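Local structure of racemase (Pseudovibrio sp. JE062, 3MKC) at residues I12-F17 with K35-N40; Q29-V34 with W316-T321; V138-T143 with A359-G364; Y353-E358 with I376-E381. The protein belongs to the mandelate racemase/muconate lactonizing enzyme family of the enolase superfamily, pairing an enolase-type N-terminal domain with a TIM-barrel domain. All coordinates share one frame; numbering follows the deposited sequence.

Contact 1. Residues I12-F17 with K35-N40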
loop_
_atom_site.group_PDB
_atom_site.type_symbol
_atom_site.label_atom_id
_atom_site.label_comp_id
_atom_site.label_asym_id
_atom_site.label_seq_id
_atom_site.Cartn_x
_atom_site.Cartn_y
_atom_site.Cartn_z
ATOM N N ILE A 12 -24.810 -2.486 8.686
ATOM C CA ILE A 12 -23.846 -1.561 9.263
ATOM C C ILE A 12 -24.623 -0.547 10.100
ATOM O O ILE A 12 -25.612 0.018 9.634
ATOM C CB ILE A 12 -23.072 -0.818 8.151
ATOM C CG1 ILE A 12 -22.212 -1.814 7.377
ATOM C CG2 ILE A 12 -22.233 0.307 8.748
ATOM C CD1 ILE A 12 -21.473 -1.204 6.205
ATOM N N LYS A 13 -24.181 -0.327 11.333
ATOM C CA LYS A 13 -24.853 0.622 12.213
ATOM C C LYS A 13 -24.136 1.968 12.246
ATOM O O LYS A 13 -24.773 3.024 12.267
ATOM C CB LYS A 13 -24.940 0.054 13.630
ATOM C CG LYS A 13 -25.600 0.991 14.634
ATOM C CD LYS A 13 -25.677 0.339 16.000
ATOM C CE LYS A 13 -26.298 1.256 17.036
ATOM N NZ LYS A 13 -26.489 0.519 18.318
ATOM N N SER A 14 -22.809 1.934 12.250
ATOM C CA SER A 14 -22.048 3.171 12.293
ATOM C C SER A 14 -20.677 3.057 11.647
ATOM O O SER A 14 -20.130 1.965 11.485
ATOM C CB SER A 14 -21.875 3.637 13.742
ATOM O OG SER A 14 -20.993 2.781 14.455
ATOM N N ILE A 15 -20.134 4.207 11.277
ATOM C CA ILE A 15 -18.817 4.279 10.674
ATOM C C ILE A 15 -18.127 5.470 11.313
ATOM O O ILE A 15 -18.571 6.618 11.183
ATOM C CB ILE A 15 -18.890 4.464 9.147
ATOM C CG1 ILE A 15 -19.545 3.231 8.510
ATOM C CG2 ILE A 15 -17.481 4.667 8.583
ATOM C CD1 ILE A 15 -19.597 3.263 6.986
ATOM N N GLU A 16 -17.042 5.180 12.015
ATOM C CA GLU A 16 -16.279 6.194 12.719
ATOM C C GLU A 16 -14.865 6.360 12.179
ATOM O O GLU A 16 -14.133 5.386 11.988
ATOM C CB GLU A 16 -16.234 5.838 14.210
ATOM C CG GLU A 16 -15.263 6.659 15.040
ATOM C CD GLU A 16 -15.365 6.353 16.529
ATOM O OE1 GLU A 16 -15.488 5.162 16.894
ATOM O OE2 GLU A 16 -15.314 7.305 17.338
ATOM N N PHE A 17 -14.494 7.609 11.923
ATOM C CA PHE A 17 -13.161 7.927 11.439
ATOM C C PHE A 17 -12.394 8.401 12.666
ATOM O O PHE A 17 -12.763 9.388 13.297
ATOM C CB PHE A 17 -13.237 9.016 10.363
ATOM C CG PHE A 17 -13.510 8.477 8.976
ATOM C CD1 PHE A 17 -12.499 8.437 8.023
ATOM C CD2 PHE A 17 -14.764 7.972 8.643
ATOM C CE1 PHE A 17 -12.727 7.899 6.754
ATOM C CE2 PHE A 17 -15.006 7.429 7.375
ATOM C CZ PHE A 17 -13.979 7.393 6.430
ATOM N N LYS A 35 -13.475 2.616 11.686
ATOM C CA LYS A 35 -14.153 1.537 12.390
ATOM C C LYS A 35 -15.609 1.442 11.943
ATOM O O LYS A 35 -16.396 2.366 12.163
ATOM C CB LYS A 35 -14.086 1.792 13.896
ATOM C CG LYS A 35 -14.578 0.659 14.784
ATOM C CD LYS A 35 -14.474 1.095 16.245
ATOM C CE LYS A 35 -14.760 -0.027 17.219
ATOM N NZ LYS A 35 -14.397 0.385 18.614
ATOM N N VAL A 36 -15.960 0.328 11.306
ATOM C CA VAL A 36 -17.327 0.104 10.847
ATOM C C VAL A 36 -17.951 -0.924 11.788
ATOM O O VAL A 36 -17.476 -2.052 11.895
ATOM C CB VAL A 36 -17.355 -0.435 9.396
ATOM C CG1 VAL A 36 -18.787 -0.591 8.923
ATOM C CG2 VAL A 36 -16.597 0.515 8.475
ATOM N N THR A 37 -19.019 -0.523 12.465
ATOM C CA THR A 37 -19.687 -1.392 13.422
ATOM C C THR A 37 -21.067 -1.823 12.950
ATOM O O THR A 37 -21.822 -1.010 12.420
ATOM C CB THR A 37 -19.829 -0.671 14.766
ATOM O OG1 THR A 37 -18.561 -0.116 15.138
ATOM C CG2 THR A 37 -20.293 -1.644 15.846
ATOM N N ASP A 38 -21.400 -3.098 13.133
ATOM C CA ASP A 38 -22.718 -3.565 12.716
ATOM C C ASP A 38 -23.702 -3.480 13.877
ATOM O O ASP A 38 -23.331 -3.105 14.988
ATOM C CB ASP A 38 -22.665 -4.989 12.135
ATOM C CG ASP A 38 -22.418 -6.064 13.183
ATOM O OD1 ASP A 38 -22.618 -5.806 14.387
ATOM O OD2 ASP A 38 -22.037 -7.188 12.787
ATOM N N GLU A 39 -24.954 -3.830 13.618
ATOM C CA GLU A 39 -25.992 -3.745 14.634
ATOM C C GLU A 39 -25.837 -4.712 15.789
ATOM O O GLU A 39 -26.576 -4.626 16.765
ATOM C CB GLU A 39 -27.362 -3.917 13.987
ATOM C CG GLU A 39 -27.532 -3.032 12.772
ATOM C CD GLU A 39 -28.964 -2.621 12.518
ATOM O OE1 GLU A 39 -29.806 -3.503 12.241
ATOM O OE2 GLU A 39 -29.240 -1.402 12.600
ATOM N N ASN A 40 -24.885 -5.631 15.686
ATOM C CA ASN A 40 -24.651 -6.590 16.758
ATOM C C ASN A 40 -23.407 -6.221 17.551
ATOM O O ASN A 40 -23.034 -6.921 18.489
ATOM C CB ASN A 40 -24.507 -8.017 16.208
ATOM C CG ASN A 40 -25.823 -8.590 15.714
ATOM O OD1 ASN A 40 -26.864 -8.415 16.345
ATOM N ND2 ASN A 40 -25.779 -9.296 14.592
HETATM O O HOH W 1 -18.362 2.267 14.195
#
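Two antiparallel strands of a beta hairpin, 12-22 and 29-38, are paired here, with a classic beta bulge in which Lys-13 and Ser-14 both face Thr-37. The carbonyl oxygen Thr-37 O takes two bonds, from Lys-13 N at 2.7 Å and from Ser-14 N at 3.1 Å. Beyond the bulge the regular pairing resumes: Thr-37 N bonds back to Ser-14 O, and Glu-16 and Lys-35 exchange a reciprocal pair of backbone bonds. The hairpin supplies the first two strands of the three-stranded antiparallel sheet in the enolase-type N-terminal domain; the extra residue at the bulge shifts the register by one between Ile-12 and Ser-14. One face is polar. There Ser-14 OG, Lys-35 O and Thr-37 OG1 all bind one water, which lies 2.7 Å from Ser-14 OG and donates to Lys-35 O; the two hydroxyls thus meet through the water, Ser-14 OG and Thr-37 OG1 standing 3.8 Å apart. The other face is apolar. Val-36 sets CG1 anti to the backbone N (chi1 -177°), and this methyl meets Ile-12 CG2 at 3.6 Å, the two side chains crossing obliquely, while Ile-15 CG1 lies alongside, pointing the same way, 3.9 Å from Val-36 CG1. Helix 102-122 packs on this face, placing Leu-114 against Ile-12 and Ala-113 with Leu-117 against Val-36.

Contact 2. Residues Q29-V34 with W316-T321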
loop_
_atom_site.group_PDB
_atom_site.type_symbol
_atom_site.label_atom_id
_atom_site.label_comp_id
_atom_site.label_asym_id
_atom_site.label_seq_id
_atom_site.Cartn_x
_atom_site.Cartn_y
_atom_site.Cartn_z
ATOM N N GLN A 29 4.205 10.856 12.588
ATOM C CA GLN A 29 3.486 9.634 12.233
ATOM C C GLN A 29 2.018 9.775 12.579
ATOM O O GLN A 29 1.667 10.263 13.652
ATOM C CB GLN A 29 4.035 8.441 13.015
ATOM C CG GLN A 29 5.522 8.495 13.271
ATOM C CD GLN A 29 5.969 7.463 14.279
ATOM O OE1 GLN A 29 7.081 7.538 14.800
ATOM N NE2 GLN A 29 5.107 6.485 14.557
ATOM N N ASN A 30 1.155 9.323 11.683
ATOM C CA ASN A 30 -0.261 9.408 11.945
ATOM C C ASN A 30 -1.048 8.567 10.965
ATOM O O ASN A 30 -0.513 8.058 9.980
ATOM C CB ASN A 30 -0.727 10.868 11.874
ATOM C CG ASN A 30 -0.438 11.506 10.530
ATOM O OD1 ASN A 30 -0.822 10.978 9.490
ATOM N ND2 ASN A 30 0.239 12.648 10.547
ATOM N N THR A 31 -2.327 8.411 11.262
ATOM C CA THR A 31 -3.212 7.663 10.406
ATOM C C THR A 31 -4.638 7.990 10.808
ATOM O O THR A 31 -4.882 8.772 11.738
ATOM C CB THR A 31 -2.983 6.140 10.528
ATOM O OG1 THR A 31 -3.719 5.472 9.497
ATOM C CG2 THR A 31 -3.459 5.625 11.891
ATOM N N VAL A 32 -5.579 7.409 10.085
ATOM C CA VAL A 32 -6.972 7.615 10.379
ATOM C C VAL A 32 -7.617 6.249 10.376
ATOM O O VAL A 32 -7.831 5.655 9.321
ATOM C CB VAL A 32 -7.637 8.505 9.327
ATOM C CG1 VAL A 32 -9.075 8.757 9.705
ATOM C CG2 VAL A 32 -6.872 9.811 9.208
ATOM N N VAL A 33 -7.896 5.734 11.565
ATOM C CA VAL A 33 -8.529 4.432 11.668
ATOM C C VAL A 33 -9.992 4.556 11.295
ATOM O O VAL A 33 -10.660 5.514 11.683
ATOM C CB VAL A 33 -8.444 3.873 13.101
ATOM C CG1 VAL A 33 -9.194 2.548 13.185
ATOM C CG2 VAL A 33 -6.992 3.691 13.500
ATOM N N VAL A 34 -10.482 3.601 10.517
ATOM C CA VAL A 34 -11.880 3.588 10.137
ATOM C C VAL A 34 -12.513 2.372 10.803
ATOM O O VAL A 34 -12.131 1.234 10.526
ATOM C CB VAL A 34 -12.061 3.470 8.615
ATOM C CG1 VAL A 34 -13.547 3.358 8.283
ATOM C CG2 VAL A 34 -11.442 4.672 7.924
ATOM N N TRP A 316 2.858 1.810 3.461
ATOM C CA TRP A 316 3.630 2.502 4.481
ATOM C C TRP A 316 2.701 3.239 5.441
ATOM O O TRP A 316 2.624 4.466 5.435
ATOM C CB TRP A 316 4.615 3.486 3.843
ATOM C CG TRP A 316 5.597 4.031 4.831
ATOM C CD1 TRP A 316 5.458 5.156 5.599
ATOM C CD2 TRP A 316 6.837 3.430 5.220
ATOM N NE1 TRP A 316 6.535 5.288 6.446
ATOM C CE2 TRP A 316 7.396 4.241 6.235
ATOM C CE3 TRP A 316 7.529 2.281 4.812
ATOM C CZ2 TRP A 316 8.617 3.940 6.850
ATOM C CZ3 TRP A 316 8.747 1.979 5.425
ATOM C CH2 TRP A 316 9.277 2.809 6.435
ATOM N N LYS A 317 1.978 2.468 6.247
ATOM C CA LYS A 317 1.060 3.018 7.238
ATOM C C LYS A 317 1.243 2.234 8.531
ATOM O O LYS A 317 2.359 2.125 9.030
ATOM C CB LYS A 317 -0.394 2.906 6.775
ATOM C CG LYS A 317 -0.985 4.162 6.155
ATOM C CD LYS A 317 -0.796 5.406 7.017
ATOM C CE LYS A 317 -1.702 6.523 6.527
ATOM N NZ LYS A 317 -1.324 7.874 7.018
ATOM N N THR A 318 0.156 1.675 9.057
ATOM C CA THR A 318 0.239 0.912 10.301
ATOM C C THR A 318 0.000 -0.573 10.089
ATOM O O THR A 318 0.000 -1.057 8.957
ATOM C CB THR A 318 -0.769 1.423 11.349
ATOM O OG1 THR A 318 -2.089 0.989 11.008
ATOM C CG2 THR A 318 -0.735 2.940 11.416
ATOM N N GLY A 319 -0.203 -1.293 11.189
ATOM C CA GLY A 319 -0.438 -2.721 11.101
ATOM C C GLY A 319 -1.741 -3.060 10.404
ATOM O O GLY A 319 -1.940 -4.189 9.959
ATOM N N ILE A 320 -2.638 -2.083 10.306
ATOM C CA ILE A 320 -3.919 -2.316 9.653
ATOM C C ILE A 320 -3.722 -2.578 8.158
ATOM O O ILE A 320 -4.283 -3.520 7.598
ATOM C CB ILE A 320 -4.862 -1.114 9.838
ATOM C CG1 ILE A 320 -5.113 -0.881 11.335
ATOM C CG2 ILE A 320 -6.178 -1.370 9.121
ATOM C CD1 ILE A 320 -6.063 0.270 11.631
ATOM N N THR A 321 -2.920 -1.738 7.516
ATOM C CA THR A 321 -2.657 -1.903 6.094
ATOM C C THR A 321 -1.732 -3.098 5.846
ATOM O O THR A 321 -1.880 -3.806 4.848
ATOM C CB THR A 321 -2.051 -0.616 5.496
ATOM O OG1 THR A 321 -3.013 0.443 5.596
ATOM C CG2 THR A 321 -1.676 -0.816 4.029
#
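Lys-317 reaches strand 29-34 with its amino group, NZ donating to Asn-30 O at 3.1 Å. The donor comes in tilted 31° from the carbonyl plane. A bend at chi2 (-51°) turns CD back from a straight course, and the aliphatic end of the chain then crosses Thr-31, with CE 3.7 Å from Thr-31 OG1. NZ also forms a salt bridge with Asp-49, so a backbone carbonyl and a carboxylate share the amino group. At Thr-318 the contact becomes apolar: its CG2 and that of Thr-31 meet tip to tip, 3.9 Å apart. The hydroxyls of both threonines bond to the same carboxylate oxygen, Glu-47 OE1, on the neighbouring strand 43-48. Thr-318 is also the N-cap of helix 319-331, its OG1 accepting from Ile-320 N at 3.2 Å in a fairly straight bond (166°). Ile-320, in the first turn of the helix, starts its side chain toward the strand, and CD1 touches Val-33 CG2 at 4.0 Å and Val-33 CG1 slightly farther off, the two side chains crossing at about a right angle. Here the capped beginning of a barrel-domain helix is laid against the middle strand of the N-terminal sheet, an interface between the two domains of the enolase-superfamily fold.

Contact 3. Residues V138-T143 with A359-G364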
loop_
_atom_site.group_PDB
_atom_site.type_symbol
_atom_site.label_atom_id
_atom_site.label_comp_id
_atom_site.label_asym_id
_atom_site.label_seq_id
_atom_site.Cartn_x
_atom_site.Cartn_y
_atom_site.Cartn_z
ATOM N N VAL A 138 3.532 -16.352 1.055
ATOM C CA VAL A 138 3.842 -15.165 0.265
ATOM C C VAL A 138 5.126 -14.534 0.801
ATOM O O VAL A 138 5.459 -14.696 1.975
ATOM C CB VAL A 138 2.696 -14.126 0.305
ATOM C CG1 VAL A 138 1.414 -14.754 -0.224
ATOM C CG2 VAL A 138 2.501 -13.604 1.721
ATOM N N HIS A 139 5.849 -13.826 -0.064
ATOM C CA HIS A 139 7.103 -13.190 0.323
ATOM C C HIS A 139 7.102 -11.708 0.018
ATOM O O HIS A 139 6.964 -11.298 -1.137
ATOM C CB HIS A 139 8.278 -13.850 -0.406
ATOM C CG HIS A 139 8.382 -15.320 -0.163
ATOM N ND1 HIS A 139 7.549 -16.234 -0.774
ATOM C CD2 HIS A 139 9.182 -16.032 0.664
ATOM C CE1 HIS A 139 7.831 -17.446 -0.331
ATOM N NE2 HIS A 139 8.818 -17.351 0.543
ATOM N N PRO A 140 7.261 -10.875 1.050
ATOM C CA PRO A 140 7.265 -9.437 0.807
ATOM C C PRO A 140 8.674 -8.929 0.575
ATOM O O PRO A 140 9.647 -9.643 0.819
ATOM C CB PRO A 140 6.717 -8.888 2.102
ATOM C CG PRO A 140 7.456 -9.760 3.109
ATOM C CD PRO A 140 7.332 -11.161 2.498
ATOM N N TYR A 141 8.783 -7.708 0.068
ATOM C CA TYR A 141 10.093 -7.103 -0.066
ATOM C C TYR A 141 9.989 -6.072 1.044
ATOM O O TYR A 141 8.906 -5.532 1.300
ATOM C CB TYR A 141 10.313 -6.461 -1.445
ATOM C CG TYR A 141 9.591 -5.163 -1.736
ATOM C CD1 TYR A 141 9.983 -3.966 -1.137
ATOM C CD2 TYR A 141 8.560 -5.121 -2.672
ATOM C CE1 TYR A 141 9.369 -2.760 -1.466
ATOM C CE2 TYR A 141 7.942 -3.920 -3.010
ATOM C CZ TYR A 141 8.351 -2.744 -2.404
ATOM O OH TYR A 141 7.739 -1.560 -2.730
ATOM N N LEU A 142 11.084 -5.836 1.747
ATOM C CA LEU A 142 11.046 -4.878 2.839
ATOM C C LEU A 142 11.710 -3.576 2.439
ATOM O O LEU A 142 12.816 -3.572 1.901
ATOM C CB LEU A 142 11.741 -5.461 4.073
ATOM C CG LEU A 142 11.177 -6.800 4.550
ATOM C CD1 LEU A 142 11.900 -7.225 5.824
ATOM C CD2 LEU A 142 9.681 -6.676 4.804
ATOM N N THR A 143 11.026 -2.472 2.698
ATOM C CA THR A 143 11.564 -1.163 2.375
ATOM C C THR A 143 12.431 -0.707 3.538
ATOM O O THR A 143 11.964 -0.633 4.676
ATOM C CB THR A 143 10.432 -0.162 2.125
ATOM O OG1 THR A 143 9.604 -0.658 1.065
ATOM C CG2 THR A 143 10.993 1.193 1.731
ATOM N N ALA A 359 1.889 -10.312 12.153
ATOM C CA ALA A 359 2.126 -11.579 11.469
ATOM C C ALA A 359 3.593 -11.975 11.576
ATOM O O ALA A 359 4.486 -11.146 11.407
ATOM C CB ALA A 359 1.724 -11.467 10.005
ATOM N N GLU A 360 3.839 -13.250 11.848
ATOM C CA GLU A 360 5.206 -13.732 11.978
ATOM C C GLU A 360 5.852 -14.020 10.629
ATOM O O GLU A 360 5.350 -14.818 9.837
ATOM C CB GLU A 360 5.248 -14.987 12.860
ATOM C CG GLU A 360 4.927 -14.718 14.332
ATOM C CD GLU A 360 5.167 -15.928 15.230
ATOM O OE1 GLU A 360 4.200 -16.671 15.534
ATOM O OE2 GLU A 360 6.337 -16.135 15.625
ATOM N N LEU A 361 6.968 -13.349 10.372
ATOM C CA LEU A 361 7.699 -13.534 9.126
ATOM C C LEU A 361 8.628 -14.725 9.334
ATOM O O LEU A 361 9.551 -14.667 10.148
ATOM C CB LEU A 361 8.510 -12.279 8.805
ATOM C CG LEU A 361 9.157 -12.231 7.421
ATOM C CD1 LEU A 361 8.070 -12.183 6.354
ATOM C CD2 LEU A 361 10.060 -11.014 7.316
ATOM N N VAL A 362 8.369 -15.808 8.610
ATOM C CA VAL A 362 9.170 -17.022 8.732
ATOM C C VAL A 362 9.938 -17.325 7.452
ATOM O O VAL A 362 9.341 -17.510 6.391
ATOM C CB VAL A 362 8.278 -18.240 9.070
ATOM C CG1 VAL A 362 9.125 -19.495 9.157
ATOM C CG2 VAL A 362 7.538 -18.001 10.385
ATOM N N ASP A 363 11.262 -17.382 7.561
ATOM C CA ASP A 363 12.116 -17.663 6.412
ATOM C C ASP A 363 11.810 -16.654 5.306
ATOM O O ASP A 363 11.786 -16.994 4.122
ATOM C CB ASP A 363 11.872 -19.098 5.925
ATOM C CG ASP A 363 12.797 -19.503 4.788
ATOM O OD1 ASP A 363 14.000 -19.176 4.845
ATOM O OD2 ASP A 363 12.318 -20.164 3.840
ATOM N N GLY A 364 11.569 -15.409 5.714
ATOM C CA GLY A 364 11.271 -14.347 4.768
ATOM C C GLY A 364 9.898 -14.424 4.124
ATOM O O GLY A 364 9.657 -13.777 3.106
HETATM O O HOH W 2 11.240 -11.713 1.937
#
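Water-bridged and apolar packing joins the 359-364 loop to strand 137-143 of the TIM-barrel domain, with Gly-364 and Leu-361 making most of the contact. This strand lies in the curled mixed sheet, parallel to 175-179 and 339-340, while the loop leads into strand 366-367, which pairs with it antiparallel. The polar link runs through one water that donates to two backbone carbonyls, Pro-140 O at 2.8 Å and Gly-364 O at 2.9 Å, tying Gly-364 to Pro-140; nearby, Lys-137 NZ bonds to Val-362 O. Gly-364, with a positive phi of 72°, turns the chain just before strand 366-367. Its oxygen also sits against carbon: Pro-140 CD lies 3.6 Å from Gly-364 O, and the imidazole of His-139 approaches the same oxygen obliquely. Asp-363 O is farther off, at the edge of that ring and near its plane. Beside this polar patch, Leu-361 carries CG anti to the backbone N (chi1 -171°). Its CD1 meets the proline ring at CG and CD, the side chains of Leu-361 and Pro-140 sliding past each other in opposite directions, while CD2 makes a looser approach to Leu-142 CD1. Phe-366 touches both Pro-140 and Leu-361, and Ile-173 adjoins Leu-142 and Leu-361. The closest side-chain approach to the loop is made by His-139, whose CD2 stands 3.4 Å from Gly-364 O.

Contact 4. Residues Y353-E358 with I376-E381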
loop_
_atom_site.group_PDB
_atom_site.type_symbol
_atom_site.label_atom_id
_atom_site.label_comp_id
_atom_site.label_asym_id
_atom_site.label_seq_id
_atom_site.Cartn_x
_atom_site.Cartn_y
_atom_site.Cartn_z
ATOM N N TYR A 353 2.796 -0.430 17.454
ATOM C CA TYR A 353 1.801 -0.658 18.506
ATOM C C TYR A 353 0.302 -0.473 18.248
ATOM O O TYR A 353 -0.504 -0.960 19.039
ATOM C CB TYR A 353 2.146 0.203 19.726
ATOM C CG TYR A 353 3.620 0.331 20.036
ATOM C CD1 TYR A 353 4.406 -0.791 20.300
ATOM C CD2 TYR A 353 4.225 1.587 20.099
ATOM C CE1 TYR A 353 5.763 -0.663 20.623
ATOM C CE2 TYR A 353 5.576 1.728 20.419
ATOM C CZ TYR A 353 6.338 0.602 20.682
ATOM O OH TYR A 353 7.666 0.750 21.009
ATOM N N LEU A 354 -0.094 0.211 17.176
ATOM C CA LEU A 354 -1.525 0.454 16.959
ATOM C C LEU A 354 -2.450 -0.758 16.954
ATOM O O LEU A 354 -3.479 -0.751 17.632
ATOM C CB LEU A 354 -1.759 1.265 15.685
ATOM C CG LEU A 354 -3.212 1.698 15.489
ATOM C CD1 LEU A 354 -3.678 2.536 16.677
ATOM C CD2 LEU A 354 -3.322 2.494 14.196
ATOM N N VAL A 355 -2.115 -1.788 16.182
ATOM C CA VAL A 355 -2.956 -2.979 16.148
ATOM C C VAL A 355 -2.176 -4.236 16.484
ATOM O O VAL A 355 -0.943 -4.253 16.430
ATOM C CB VAL A 355 -3.638 -3.189 14.778
ATOM C CG1 VAL A 355 -4.712 -2.134 14.563
ATOM C CG2 VAL A 355 -2.606 -3.154 13.668
ATOM N N THR A 356 -2.914 -5.286 16.825
ATOM C CA THR A 356 -2.327 -6.567 17.201
ATOM C C THR A 356 -3.212 -7.687 16.671
ATOM O O THR A 356 -4.420 -7.517 16.529
ATOM C CB THR A 356 -2.238 -6.685 18.741
ATOM O OG1 THR A 356 -1.543 -7.888 19.098
ATOM C CG2 THR A 356 -3.628 -6.721 19.341
ATOM N N PRO A 357 -2.624 -8.852 16.367
ATOM C CA PRO A 357 -1.201 -9.181 16.481
ATOM C C PRO A 357 -0.434 -8.842 15.209
ATOM O O PRO A 357 -1.015 -8.371 14.234
ATOM C CB PRO A 357 -1.229 -10.677 16.739
ATOM C CG PRO A 357 -2.348 -11.119 15.853
ATOM C CD PRO A 357 -3.416 -10.061 16.079
ATOM N N GLU A 358 0.871 -9.090 15.234
ATOM C CA GLU A 358 1.757 -8.850 14.098
ATOM C C GLU A 358 2.033 -10.213 13.471
ATOM O O GLU A 358 2.367 -11.167 14.179
ATOM C CB GLU A 358 3.076 -8.237 14.585
ATOM C CG GLU A 358 4.037 -7.821 13.487
ATOM C CD GLU A 358 3.544 -6.616 12.717
ATOM O OE1 GLU A 358 3.115 -5.638 13.366
ATOM O OE2 GLU A 358 3.593 -6.642 11.470
ATOM N N ILE A 376 -7.003 -8.567 13.013
ATOM C CA ILE A 376 -6.366 -7.539 13.819
ATOM C C ILE A 376 -7.359 -6.855 14.736
ATOM O O ILE A 376 -8.576 -6.939 14.539
ATOM C CB ILE A 376 -5.729 -6.439 12.948
ATOM C CG1 ILE A 376 -6.771 -5.904 11.962
ATOM C CG2 ILE A 376 -4.493 -6.972 12.242
ATOM C CD1 ILE A 376 -6.263 -4.746 11.114
ATOM N N ASP A 377 -6.824 -6.174 15.742
ATOM C CA ASP A 377 -7.653 -5.431 16.672
ATOM C C ASP A 377 -6.847 -4.271 17.234
ATOM O O ASP A 377 -5.613 -4.318 17.291
ATOM C CB ASP A 377 -8.148 -6.331 17.803
ATOM C CG ASP A 377 -9.481 -5.870 18.368
ATOM O OD1 ASP A 377 -9.977 -4.804 17.940
ATOM O OD2 ASP A 377 -10.034 -6.574 19.240
ATOM N N LEU A 378 -7.552 -3.224 17.640
ATOM C CA LEU A 378 -6.908 -2.042 18.187
ATOM C C LEU A 378 -6.312 -2.290 19.558
ATOM O O LEU A 378 -6.897 -2.990 20.386
ATOM C CB LEU A 378 -7.909 -0.895 18.303
ATOM C CG LEU A 378 -8.466 -0.286 17.021
ATOM C CD1 LEU A 378 -9.585 0.683 17.378
ATOM C CD2 LEU A 378 -7.354 0.420 16.263
ATOM N N ASN A 379 -5.142 -1.706 19.783
ATOM C CA ASN A 379 -4.465 -1.802 21.063
ATOM C C ASN A 379 -4.971 -0.603 21.873
ATOM O O ASN A 379 -4.425 0.498 21.780
ATOM C CB ASN A 379 -2.958 -1.710 20.853
ATOM C CG ASN A 379 -2.195 -1.669 22.151
ATOM O OD1 ASN A 379 -2.787 -1.670 23.232
ATOM N ND2 ASN A 379 -0.872 -1.631 22.056
ATOM N N GLN A 380 -6.017 -0.823 22.663
ATOM C CA GLN A 380 -6.628 0.247 23.448
ATOM C C GLN A 380 -5.693 1.012 24.386
ATOM O O GLN A 380 -5.765 2.238 24.457
ATOM C CB GLN A 380 -7.815 -0.301 24.240
ATOM C CG GLN A 380 -8.814 -1.068 23.392
ATOM C CD GLN A 380 -10.067 -1.438 24.163
ATOM O OE1 GLN A 380 -9.997 -1.982 25.267
ATOM N NE2 GLN A 380 -11.225 -1.152 23.577
ATOM N N GLU A 381 -4.829 0.305 25.111
ATOM C CA GLU A 381 -3.904 0.981 26.021
ATOM C C GLU A 381 -3.079 2.010 25.258
ATOM O O GLU A 381 -2.816 3.108 25.750
ATOM C CB GLU A 381 -2.950 -0.015 26.691
ATOM C CG GLU A 381 -3.590 -0.943 27.709
ATOM C CD GLU A 381 -2.556 -1.614 28.607
ATOM O OE1 GLU A 381 -1.640 -2.277 28.079
ATOM O OE2 GLU A 381 -2.657 -1.474 29.845
#
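The flat carboxamide of Asn-379 meets Tyr-353 at an amide edge, ND2 donating to Tyr-353 O at 3.1 Å with that oxygen close to the amide plane, while the ring of Tyr-353 meets that of Phe-382, planes about 55° apart. Leu-378 N meets Asp-377 OD1 at 2.9 Å from above the carboxylate plane, 37° out of it, and Tyr-43 OH also bonds to OD1. Asp-377 lies in a small two-stranded antiparallel sheet, 355-356 with 377-378, and Asn-379 follows directly after it. Thr-356 and Asp-377 form the hydrogen-bonded pair through Thr-356 N to Asp-377 O and Asp-377 N to Thr-356 O. Asn-379 N adds a bond to Leu-354 O. Asn-379 CG stands anti to the backbone N (chi1 174°), on the side of segment 353-358; the residue is the N-cap of helix 380-384, and its OD1 accepts a weak hydrogen bond from Phe-382 N. Val-355 and Leu-378 are the non-hydrogen-bonded pair; although their CB atoms diverge, Leu-378 CD2 comes back to Val-355 CG1 at 4.0 Å. Helix 319-331 presents Ile-320 to both Val-355 and Ile-376. Val-355 CA approaches Asp-377 O at 3.2 Å in a CA-H...O contact.

In the fold
Strand 29-38 runs through contacts 1 and 2, whose centres lie about 18 Å apart; it pairs in the N-terminal sheet along both, and its 29-34 part also meets the barrel domain. Phe-17 CE1 of contact 1 packs 3.7 Å from Val-34 CG2 of contact 2. Contact 4, centred about 11 Å from contact 2, packs on its helix start, Ile-320 CG1 lying 3.5 Å from Val-355 CG1, and Leu-354 touches Thr-31 and Val-33 across the domain interface. Contact 3, on the barrel side, is centred about 19 Å from contacts 2 and 4, yet Trp-316 CZ3 lies 4.2 Å from Thr-143 O. By nearest atoms, contact 1 is about 20 Å from contact 3 and about 5 Å from contact 4.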